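Local coordinates for protein uroporphyrinogen III cosynthase (HemD) (Helicobacter pylori, PDB 3P9Z) that probably catalyses the cyclization of the linear tetrapyrrole hydroxymethylbilane to uroporphyrinogen III, a step of porphyrin biosynthesis, at residues E32-P35 and T36-N39; F167-I170 and S171-K174. All coordinates share one frame; numbering follows the deposited sequence.

Interaction 1 of 2, residues E32-P35 and T36-N39; sequences ELDP and TPFN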
ATOM      1  N   GLU A  32     -10.373   0.364  18.549  1.00 32.37           N
ATOM      2  CA  GLU A  32     -10.946   0.675  19.858  1.00 32.91           C
ATOM      3  C   GLU A  32     -12.459   0.859  19.777  1.00 32.98           C
ATOM      4  O   GLU A  32     -13.190   0.497  20.720  1.00 33.54           O
ATOM      5  CB  GLU A  32     -10.303   1.944  20.436  1.00 32.81           C
ATOM      6  N   LEU A  33     -12.910   1.423  18.652  1.00 32.10           N
ATOM      7  CA  LEU A  33     -14.321   1.694  18.371  1.00 31.26           C
ATOM      8  C   LEU A  33     -15.239   0.458  18.470  1.00 30.88           C
ATOM      9  O   LEU A  33     -14.855  -0.663  18.084  1.00 30.58           O
ATOM     10  CB  LEU A  33     -14.437   2.315  16.967  1.00 31.90           C
ATOM     11  N   ASP A  34     -16.445   0.672  18.988  1.00 29.86           N
ATOM     12  CA  ASP A  34     -17.517  -0.320  18.934  1.00 29.40           C
ATOM     13  C   ASP A  34     -18.095  -0.316  17.508  1.00 28.58           C
ATOM     14  O   ASP A  34     -18.599   0.722  17.048  1.00 28.61           O
ATOM     15  CB  ASP A  34     -18.604   0.045  19.967  1.00 29.73           C
ATOM     16  CG  ASP A  34     -19.855  -0.830  19.867  1.00 30.21           C
ATOM     17  OD1 ASP A  34     -19.782  -1.969  19.357  1.00 31.47           O
ATOM     18  OD2 ASP A  34     -20.929  -0.374  20.323  1.00 31.99           O
ATOM     19  N   PRO A  35     -18.017  -1.461  16.792  1.00 27.61           N
ATOM     20  CA  PRO A  35     -18.558  -1.460  15.429  1.00 26.63           C
ATOM     21  C   PRO A  35     -20.095  -1.654  15.297  1.00 25.54           C
ATOM     22  O   PRO A  35     -20.595  -1.644  14.185  1.00 24.75           O
ATOM     23  CB  PRO A  35     -17.782  -2.584  14.728  1.00 26.81           C
ATOM     24  CG  PRO A  35     -17.340  -3.527  15.838  1.00 28.61           C
ATOM     25  CD  PRO A  35     -17.404  -2.759  17.157  1.00 28.25           C
ATOM     26  N   THR A  36     -20.815  -1.798  16.416  1.00 24.12           N
ATOM     27  CA  THR A  36     -22.277  -1.968  16.429  1.00 23.59           C
ATOM     28  C   THR A  36     -23.104  -1.006  15.530  1.00 23.27           C
ATOM     29  O   THR A  36     -24.028  -1.447  14.874  1.00 22.74           O
ATOM     30  CB  THR A  36     -22.826  -1.967  17.901  1.00 23.85           C
ATOM     31  OG1 THR A  36     -22.150  -2.986  18.658  1.00 24.65           O
ATOM     32  CG2 THR A  36     -24.337  -2.236  17.941  1.00 23.69           C
ATOM     33  N   PRO A  37     -22.776   0.309  15.509  1.00 23.40           N
ATOM     34  CA  PRO A  37     -23.545   1.230  14.653  1.00 23.23           C
ATOM     35  C   PRO A  37     -23.401   1.057  13.135  1.00 23.09           C
ATOM     36  O   PRO A  37     -24.130   1.717  12.384  1.00 23.30           O
ATOM     37  CB  PRO A  37     -22.995   2.613  15.039  1.00 23.27           C
ATOM     38  CG  PRO A  37     -22.351   2.411  16.375  1.00 22.95           C
ATOM     39  CD  PRO A  37     -21.804   1.036  16.348  1.00 22.89           C
ATOM     40  N   PHE A  38     -22.492   0.196  12.678  1.00 22.39           N
ATOM     41  CA  PHE A  38     -22.154   0.153  11.241  1.00 21.51           C
ATOM     42  C   PHE A  38     -22.686  -1.059  10.485  1.00 20.84           C
ATOM     43  O   PHE A  38     -22.531  -2.202  10.942  1.00 19.85           O
ATOM     44  CB  PHE A  38     -20.632   0.274  11.034  1.00 20.79           C
ATOM     45  CG  PHE A  38     -20.033   1.454  11.742  1.00 21.76           C
ATOM     46  CD1 PHE A  38     -20.077   2.723  11.167  1.00 21.76           C
ATOM     47  CD2 PHE A  38     -19.425   1.294  12.993  1.00 19.40           C
ATOM     48  CE1 PHE A  38     -19.536   3.815  11.841  1.00 23.51           C
ATOM     49  CE2 PHE A  38     -18.874   2.373  13.676  1.00 20.91           C
ATOM     50  CZ  PHE A  38     -18.936   3.637  13.111  1.00 22.63           C
ATOM     51  N   ASN A  39     -23.268  -0.810   9.310  1.00 20.21           N
ATOM     52  CA  ASN A  39     -23.690  -1.920   8.431  1.00 21.04           C
ATOM     53  C   ASN A  39     -22.886  -2.032   7.126  1.00 21.41           C
ATOM     54  O   ASN A  39     -23.249  -2.797   6.218  1.00 21.72           O
ATOM     55  CB  ASN A  39     -25.205  -1.864   8.127  1.00 20.82           C
ATOM     56  CG  ASN A  39     -25.664  -0.507   7.574  1.00 22.43           C
ATOM     57  OD1 ASN A  39     -24.863   0.414   7.353  1.00 22.20           O
ATOM     58  ND2 ASN A  39     -26.980  -0.381   7.359  1.00 22.62           N
TER
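Asp34 and Thr36 form an Asx turn that overlaps a type I beta turn, Pro35 to Phe38, in the surface loop between strands 19-28 and 40-43. Both donors of Thr36 converge on one carboxylate oxygen. Thr36 N reaches Asp34 OD1 at 3.1 Å, nearly straight at the hydrogen (165°) but from well above the carboxylate plane. Thr36 OG1 gives its hydrogen to the same Asp34 OD1 at 2.7 Å, on the syn side and close to the plane. The fork is possible because Thr36 holds OG1 beside its own backbone N (chi1 -56°), so that hydroxyl and amide face the same oxygen.

The beta turn closes through Phe38 N and Pro35 O, 3.0 Å apart. The Phe38 ring turns its edge to the chain: Phe38 CD2 lies 3.4 Å from Pro35 O, and Phe38 CE2 is 3.8 Å from Asp34 O. Pro37 sits at one face of the ring, its CB offset toward the rim, while Pro37 CD comes to 3.3 Å from Asp34 O. Pro35 is buried against Lys61 and Leu65 of helix 60-66.

Two donors on Asp34 OD1 probably restrain the rotation of the carboxylate and may stabilise its ionised form. With Pro35 and Pro37 in the loop, these bonds probably limit the conformational freedom of this largely exposed turn.

Interaction 2 of 2, residues F167-I170 and S171-K174; sequences FTAI and SHAK
Phe167, the last residue of strand 164-167, lays its ring beside Ala173, with CD1 3.6 Å from Ala173 CA and 4.0 Å from Ala173 CB, an apolar contact between strand end and first helical turn. Elsewhere the ring meets Phe176 edge-to-face and touches Leu199 of helix 193-201. Thr168 follows in the connecting loop. Its hydroxyl lies between the backbone N and the carbonyl carbon (chi1 63°), which brings OG1 within 3.1 Å of His172 ND1; the two side chains pass at a slant, and the same OG1 is hydrogen-bonded to ND1 of His11, just beyond strand 7-10.

Ala169 is the N-cap of helix 170-179. This is the beta-alpha half of a beta-alpha-beta crossover: the strand turns through a two-residue loop into the helix, and the chain later returns as strand 187-190, parallel to and beside strand 164-167. Ala169 O accepts two weak bonds, from His172 N at a bent 124° and from Ala173 N, both 3.3 Å long. The methyl of Ala169 packs against the imidazole, CB to His172 ND1 3.7 Å, while Ser171 OG stands over the centre of one face of that ring.

Ile170 O then accepts the stronger bond, from Lys174 N at 2.8 Å, almost collinear both at the hydrogen (177°) and at the carbonyl. Beside this bond, Ala173 CB comes to 3.5 Å from Ile170 O.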
ATOM      1  N   PHE A 167      11.097   1.395  -8.153  1.00 21.84           N
ATOM      2  CA  PHE A 167      10.283   1.974  -7.077  1.00 22.01           C
ATOM      3  C   PHE A 167       8.805   1.689  -7.295  1.00 22.59           C
ATOM      4  O   PHE A 167       8.234   2.093  -8.319  1.00 21.32           O
ATOM      5  CB  PHE A 167      10.544   3.480  -6.955  1.00 21.66           C
ATOM      6  CG  PHE A 167      11.989   3.818  -6.655  1.00 20.94           C
ATOM      7  CD1 PHE A 167      12.468   3.789  -5.334  1.00 20.27           C
ATOM      8  CD2 PHE A 167      12.860   4.171  -7.677  1.00 20.43           C
ATOM      9  CE1 PHE A 167      13.815   4.096  -5.046  1.00 19.71           C
ATOM     10  CE2 PHE A 167      14.210   4.490  -7.406  1.00 20.54           C
ATOM     11  CZ  PHE A 167      14.687   4.448  -6.075  1.00 19.62           C
ATOM     12  N   THR A 168       8.186   1.017  -6.323  1.00 21.78           N
ATOM     13  CA  THR A 168       6.815   0.529  -6.482  1.00 22.41           C
ATOM     14  C   THR A 168       5.768   1.407  -5.801  1.00 22.95           C
ATOM     15  O   THR A 168       4.584   1.139  -5.921  1.00 23.35           O
ATOM     16  CB  THR A 168       6.668  -0.926  -5.986  1.00 22.35           C
ATOM     17  OG1 THR A 168       6.946  -0.975  -4.579  1.00 23.26           O
ATOM     18  CG2 THR A 168       7.654  -1.835  -6.717  1.00 22.63           C
ATOM     19  N   ALA A 169       6.216   2.447  -5.098  1.00 23.02           N
ATOM     20  CA  ALA A 169       5.331   3.418  -4.441  1.00 23.45           C
ATOM     21  C   ALA A 169       6.171   4.606  -3.992  1.00 23.38           C
ATOM     22  O   ALA A 169       7.393   4.500  -3.914  1.00 23.83           O
ATOM     23  CB  ALA A 169       4.621   2.786  -3.231  1.00 23.20           C
ATOM     24  N   ILE A 170       5.519   5.732  -3.721  1.00 23.71           N
ATOM     25  CA  ILE A 170       6.189   6.920  -3.196  1.00 24.28           C
ATOM     26  C   ILE A 170       6.915   6.642  -1.872  1.00 24.00           C
ATOM     27  O   ILE A 170       8.057   7.069  -1.681  1.00 24.18           O
ATOM     28  CB  ILE A 170       5.204   8.125  -3.019  1.00 24.74           C
ATOM     29  CG1 ILE A 170       4.737   8.647  -4.386  1.00 26.62           C
ATOM     30  CG2 ILE A 170       5.847   9.262  -2.171  1.00 24.57           C
ATOM     31  CD1 ILE A 170       3.586   9.655  -4.309  1.00 27.68           C
ATOM     32  N   SER A 171       6.260   5.939  -0.958  1.00 23.43           N
ATOM     33  CA  SER A 171       6.860   5.665   0.355  1.00 23.46           C
ATOM     34  C   SER A 171       8.246   5.019   0.194  1.00 23.48           C
ATOM     35  O   SER A 171       9.191   5.338   0.932  1.00 23.97           O
ATOM     36  CB  SER A 171       5.944   4.741   1.160  1.00 23.50           C
ATOM     37  OG  SER A 171       5.824   3.480   0.501  1.00 23.46           O
ATOM     38  N   HIS A 172       8.374   4.141  -0.796  1.00 22.85           N
ATOM     39  CA  HIS A 172       9.634   3.468  -1.076  1.00 23.00           C
ATOM     40  C   HIS A 172      10.728   4.379  -1.645  1.00 23.23           C
ATOM     41  O   HIS A 172      11.894   4.284  -1.250  1.00 23.09           O
ATOM     42  CB  HIS A 172       9.377   2.273  -1.999  1.00 22.92           C
ATOM     43  CG  HIS A 172       8.495   1.244  -1.374  1.00 23.51           C
ATOM     44  ND1 HIS A 172       7.390   0.714  -2.007  1.00 23.26           N
ATOM     45  CD2 HIS A 172       8.537   0.675  -0.147  1.00 23.54           C
ATOM     46  CE1 HIS A 172       6.795  -0.145  -1.199  1.00 23.34           C
ATOM     47  NE2 HIS A 172       7.477  -0.193  -0.068  1.00 25.13           N
ATOM     48  N   ALA A 173      10.346   5.263  -2.569  1.00 23.15           N
ATOM     49  CA  ALA A 173      11.240   6.296  -3.065  1.00 23.18           C
ATOM     50  C   ALA A 173      11.711   7.208  -1.928  1.00 23.65           C
ATOM     51  O   ALA A 173      12.905   7.472  -1.781  1.00 23.48           O
ATOM     52  CB  ALA A 173      10.553   7.112  -4.152  1.00 22.96           C
ATOM     53  N   LYS A 174      10.762   7.672  -1.124  1.00 24.32           N
ATOM     54  CA  LYS A 174      11.056   8.524   0.022  1.00 24.96           C
ATOM     55  C   LYS A 174      12.063   7.864   0.983  1.00 24.41           C
ATOM     56  O   LYS A 174      13.052   8.484   1.377  1.00 24.09           O
ATOM     57  CB  LYS A 174       9.748   8.888   0.745  1.00 25.35           C
ATOM     58  CG  LYS A 174       9.896   9.954   1.814  1.00 29.64           C
ATOM     59  CD  LYS A 174       8.521  10.491   2.247  1.00 35.52           C
ATOM     60  CE  LYS A 174       8.668  11.528   3.364  1.00 40.64           C
ATOM     61  NZ  LYS A 174       8.913  10.882   4.709  1.00 43.24           N
TER

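Interaction 1 precedes interaction 2 along the chain, and they lie on opposite sides of the chain's centre, with centres 34 Å apart and nearest atoms about 24 Å apart. Uroporphyrinogen-III synthases consist of two alpha/beta domains joined by a pair of extended strands, here 19-28 and 135-146. The loop of residues 32-39 follows the first of these and leads into strand 40-43 of one domain, at its outer surface. Residues 167-174 belong to the other domain, where strand 164-167 lies between strands 7-10 and 187-190. The two contacts therefore lie in separate domains, whose intervening cleft probably receives the tetrapyrrole, as in relatives.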